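Local coordinates for effector protein HopAB2 (Pseudomonas syringae pv. tomato, PDB 3HGL) that suppresses plant immunity in susceptible hosts as a virulence factor, yet triggers Pto- and Prf-dependent resistance in tomato when the host kinase Pto recognises it, at residues A[51-56]-A[63-68]. Numbering follows the deposited sequence.
Sequences QHFPNM and RDSELA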
ATOM      1  N   GLN A  51      -6.547  -7.499   1.242  1.00 29.23           N
ATOM      2  CA  GLN A  51      -7.615  -7.541   0.241  1.00 30.52           C
ATOM      3  C   GLN A  51      -7.082  -7.299  -1.175  1.00 29.46           C
ATOM      4  O   GLN A  51      -7.655  -7.778  -2.158  1.00 30.51           O
ATOM      5  CB  GLN A  51      -8.662  -6.464   0.542  1.00 29.28           C
ATOM      6  CG  GLN A  51      -9.474  -6.692   1.796  1.00 28.48           C
ATOM      7  CD  GLN A  51     -10.285  -5.469   2.194  1.00 30.24           C
ATOM      8  OE1 GLN A  51     -10.488  -4.550   1.393  1.00 30.25           O
ATOM      9  NE2 GLN A  51     -10.763  -5.457   3.433  1.00 28.95           N
ATOM     10  N   HIS A  52      -5.983  -6.557  -1.265  1.00 28.52           N
ATOM     11  CA  HIS A  52      -5.384  -6.183  -2.547  1.00 28.39           C
ATOM     12  C   HIS A  52      -4.117  -6.939  -2.937  1.00 29.34           C
ATOM     13  O   HIS A  52      -3.740  -6.963  -4.105  1.00 29.76           O
ATOM     14  CB  HIS A  52      -5.122  -4.675  -2.527  1.00 26.47           C
ATOM     15  CG  HIS A  52      -6.356  -3.867  -2.270  1.00 24.58           C
ATOM     16  ND1 HIS A  52      -7.304  -3.636  -3.240  1.00 24.89           N
ATOM     17  CD2 HIS A  52      -6.837  -3.307  -1.134  1.00 24.97           C
ATOM     18  CE1 HIS A  52      -8.318  -2.972  -2.716  1.00 26.25           C
ATOM     19  NE2 HIS A  52      -8.060  -2.760  -1.438  1.00 25.96           N
ATOM     20  N   PHE A  53      -3.460  -7.543  -1.955  1.00 30.90           N
ATOM     21  CA  PHE A  53      -2.246  -8.321  -2.186  1.00 33.17           C
ATOM     22  C   PHE A  53      -2.515  -9.651  -1.473  1.00 34.36           C
ATOM     23  O   PHE A  53      -2.017  -9.895  -0.378  1.00 35.67           O
ATOM     24  CB  PHE A  53      -1.043  -7.580  -1.582  1.00 31.08           C
ATOM     25  CG  PHE A  53      -0.757  -6.247  -2.239  1.00 30.80           C
ATOM     26  CD1 PHE A  53      -0.081  -6.185  -3.455  1.00 31.74           C
ATOM     27  CD2 PHE A  53      -1.191  -5.057  -1.657  1.00 30.91           C
ATOM     28  CE1 PHE A  53       0.158  -4.956  -4.085  1.00 29.75           C
ATOM     29  CE2 PHE A  53      -0.957  -3.823  -2.280  1.00 30.17           C
ATOM     30  CZ  PHE A  53      -0.281  -3.775  -3.496  1.00 28.91           C
ATOM     31  N   PRO A  54      -3.331 -10.518  -2.098  1.00 37.59           N
ATOM     32  CA  PRO A  54      -3.738 -11.836  -1.597  1.00 40.53           C
ATOM     33  C   PRO A  54      -2.639 -12.828  -1.223  1.00 41.42           C
ATOM     34  O   PRO A  54      -2.882 -13.750  -0.447  1.00 42.65           O
ATOM     35  CB  PRO A  54      -4.649 -12.360  -2.708  1.00 40.12           C
ATOM     36  CG  PRO A  54      -4.064 -11.752  -3.929  1.00 40.86           C
ATOM     37  CD  PRO A  54      -3.791 -10.333  -3.486  1.00 39.11           C
ATOM     38  N   ASN A  55      -1.441 -12.642  -1.766  1.00 41.82           N
ATOM     39  CA  ASN A  55      -0.323 -13.535  -1.467  1.00 42.11           C
ATOM     40  C   ASN A  55       0.673 -12.864  -0.520  1.00 41.36           C
ATOM     41  O   ASN A  55       1.738 -13.408  -0.231  1.00 39.17           O
ATOM     42  CB  ASN A  55       0.375 -13.942  -2.768  1.00 44.30           C
ATOM     43  CG  ASN A  55      -0.456 -14.910  -3.595  1.00 47.50           C
ATOM     44  OD1 ASN A  55      -0.412 -14.893  -4.826  1.00 49.58           O
ATOM     45  ND2 ASN A  55      -1.207 -15.772  -2.916  1.00 48.89           N
HETATM   46  N   MSE A  56       0.305 -11.686  -0.027  1.00 41.40           N
HETATM   47  CA  MSE A  56       1.165 -10.916   0.868  1.00 42.96           C
HETATM   48  C   MSE A  56       1.544 -11.572   2.202  1.00 40.32           C
HETATM   49  O   MSE A  56       2.673 -11.418   2.672  1.00 37.15           O
HETATM   50  CB  MSE A  56       0.534  -9.543   1.127  1.00 51.20           C
HETATM   51  CG  MSE A  56       1.306  -8.667   2.093  1.00 61.74           C
HETATM   52 SE   MSE A  56       0.806  -8.961   3.932  1.00 79.61          SE
HETATM   53  CE  MSE A  56       0.279  -7.150   4.370  1.00 72.48           C
ATOM     54  N   ARG A  63       8.688  -5.322  -5.238  1.00 33.89           N
ATOM     55  CA  ARG A  63       9.053  -4.009  -5.745  1.00 35.67           C
ATOM     56  C   ARG A  63       8.747  -3.953  -7.241  1.00 35.09           C
ATOM     57  O   ARG A  63       8.687  -2.876  -7.826  1.00 34.77           O
ATOM     58  CB  ARG A  63      10.537  -3.710  -5.495  1.00 38.40           C
ATOM     59  CG  ARG A  63      11.513  -4.556  -6.284  1.00 42.25           C
ATOM     60  CD  ARG A  63      12.946  -4.071  -6.056  1.00 45.46           C
ATOM     61  NE  ARG A  63      13.912  -4.861  -6.811  1.00 49.42           N
ATOM     62  CZ  ARG A  63      15.230  -4.693  -6.755  1.00 49.95           C
ATOM     63  NH1 ARG A  63      15.754  -3.757  -5.974  1.00 51.96           N
ATOM     64  NH2 ARG A  63      16.026  -5.470  -7.475  1.00 51.86           N
ATOM     65  N   ASP A  64       8.550  -5.119  -7.856  1.00 36.00           N
ATOM     66  CA  ASP A  64       8.236  -5.175  -9.281  1.00 37.48           C
ATOM     67  C   ASP A  64       6.731  -5.281  -9.540  1.00 37.07           C
ATOM     68  O   ASP A  64       6.294  -5.269 -10.689  1.00 37.46           O
ATOM     69  CB  ASP A  64       8.943  -6.358  -9.951  1.00 38.77           C
ATOM     70  CG  ASP A  64      10.455  -6.262  -9.870  1.00 41.06           C
ATOM     71  OD1 ASP A  64      11.001  -5.151 -10.043  1.00 41.61           O
ATOM     72  OD2 ASP A  64      11.105  -7.303  -9.642  1.00 43.91           O
ATOM     73  N   SER A  65       5.939  -5.392  -8.479  1.00 34.94           N
ATOM     74  CA  SER A  65       4.489  -5.489  -8.638  1.00 34.53           C
ATOM     75  C   SER A  65       3.936  -4.237  -9.309  1.00 34.26           C
ATOM     76  O   SER A  65       4.178  -3.120  -8.851  1.00 32.98           O
ATOM     77  CB  SER A  65       3.805  -5.664  -7.283  1.00 33.55           C
ATOM     78  OG  SER A  65       2.415  -5.412  -7.409  1.00 32.90           O
ATOM     79  N   GLU A  66       3.181  -4.425 -10.386  1.00 33.84           N
ATOM     80  CA  GLU A  66       2.605  -3.296 -11.109  1.00 33.38           C
ATOM     81  C   GLU A  66       1.658  -2.511 -10.204  1.00 31.45           C
ATOM     82  O   GLU A  66       1.624  -1.280 -10.242  1.00 29.37           O
ATOM     83  CB  GLU A  66       1.841  -3.789 -12.340  1.00 37.34           C
ATOM     84  CG  GLU A  66       1.528  -2.700 -13.359  1.00 43.78           C
ATOM     85  CD  GLU A  66       0.599  -3.186 -14.458  1.00 48.00           C
ATOM     86  OE1 GLU A  66       0.815  -4.306 -14.967  1.00 51.69           O
ATOM     87  OE2 GLU A  66      -0.344  -2.450 -14.820  1.00 50.34           O
ATOM     88  N   LEU A  67       0.890  -3.225  -9.388  1.00 29.87           N
ATOM     89  CA  LEU A  67      -0.049  -2.573  -8.483  1.00 28.76           C
ATOM     90  C   LEU A  67       0.698  -1.796  -7.400  1.00 26.84           C
ATOM     91  O   LEU A  67       0.349  -0.657  -7.097  1.00 27.26           O
ATOM     92  CB  LEU A  67      -0.977  -3.610  -7.838  1.00 29.78           C
ATOM     93  CG  LEU A  67      -2.022  -3.078  -6.848  1.00 30.01           C
ATOM     94  CD1 LEU A  67      -2.916  -2.043  -7.535  1.00 30.27           C
ATOM     95  CD2 LEU A  67      -2.865  -4.239  -6.323  1.00 32.65           C
ATOM     96  N   ALA A  68       1.723  -2.416  -6.822  1.00 26.46           N
ATOM     97  CA  ALA A  68       2.521  -1.771  -5.775  1.00 26.92           C
ATOM     98  C   ALA A  68       3.166  -0.489  -6.305  1.00 27.16           C
ATOM     99  O   ALA A  68       3.168   0.546  -5.633  1.00 25.92           O
ATOM    100  CB  ALA A  68       3.601  -2.725  -5.275  1.00 27.04           C
TER
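Phe53 and Leu67 make the main apolar contact between segments 51-56 and 63-68, a small interface in which no hydrogen bond crosses from one segment to the other. The pair illustrates how an aromatic ring just after one helix can pack on the N-capped first turn of another. The far end of the phenyl ring does the touching. CE1 comes within 3.8 Å of Leu67 CD2, CZ lies equally close to Leu67 CG, and the leucine branch meets the ring obliquely. Leu67 CG, anti to the backbone N (chi1 180°), is the branch point that meets CZ. Ala68 adds a looser apolar touch, its CB 4.3 Å from Phe53 CE1. Leu67 CD2 also rests 3.6 Å from the backbone O of His52, a van der Waals approach of a methyl group to a carbonyl oxygen.

In this all-helical Pto-interacting domain of HopAB2, the contact brings the C-terminal end of helix 43-52 and the turn after it against the first turn of helix 66-80. Ile61, from the connecting loop, touches both Phe53 and Ala68, while Met34 of helix 23-35 packs on Ala68. On the side of helix 5-18, His8 touches Leu67 and meets the His52 ring, whose NE2 is hydrogen-bonded to Gln15.

Two further hydrogen bonds lie within the segments, one in each. Ser65 is the N-cap of helix 66-80: OG accepts from Ala68 N at 3.1 Å in a nearly straight bond (171°), satisfying an amide of the first turn. Both atoms of this cap lie at the edge of the Phe53 ring, near its plane, with Ser65 OG 4.0 Å from CE1. Across the interface, Phe53 begins a type I beta turn ending at Met56 (selenomethionine in the crystal); the backbone bond from Met56 N to Phe53 O, 3.0 Å, closes the turn.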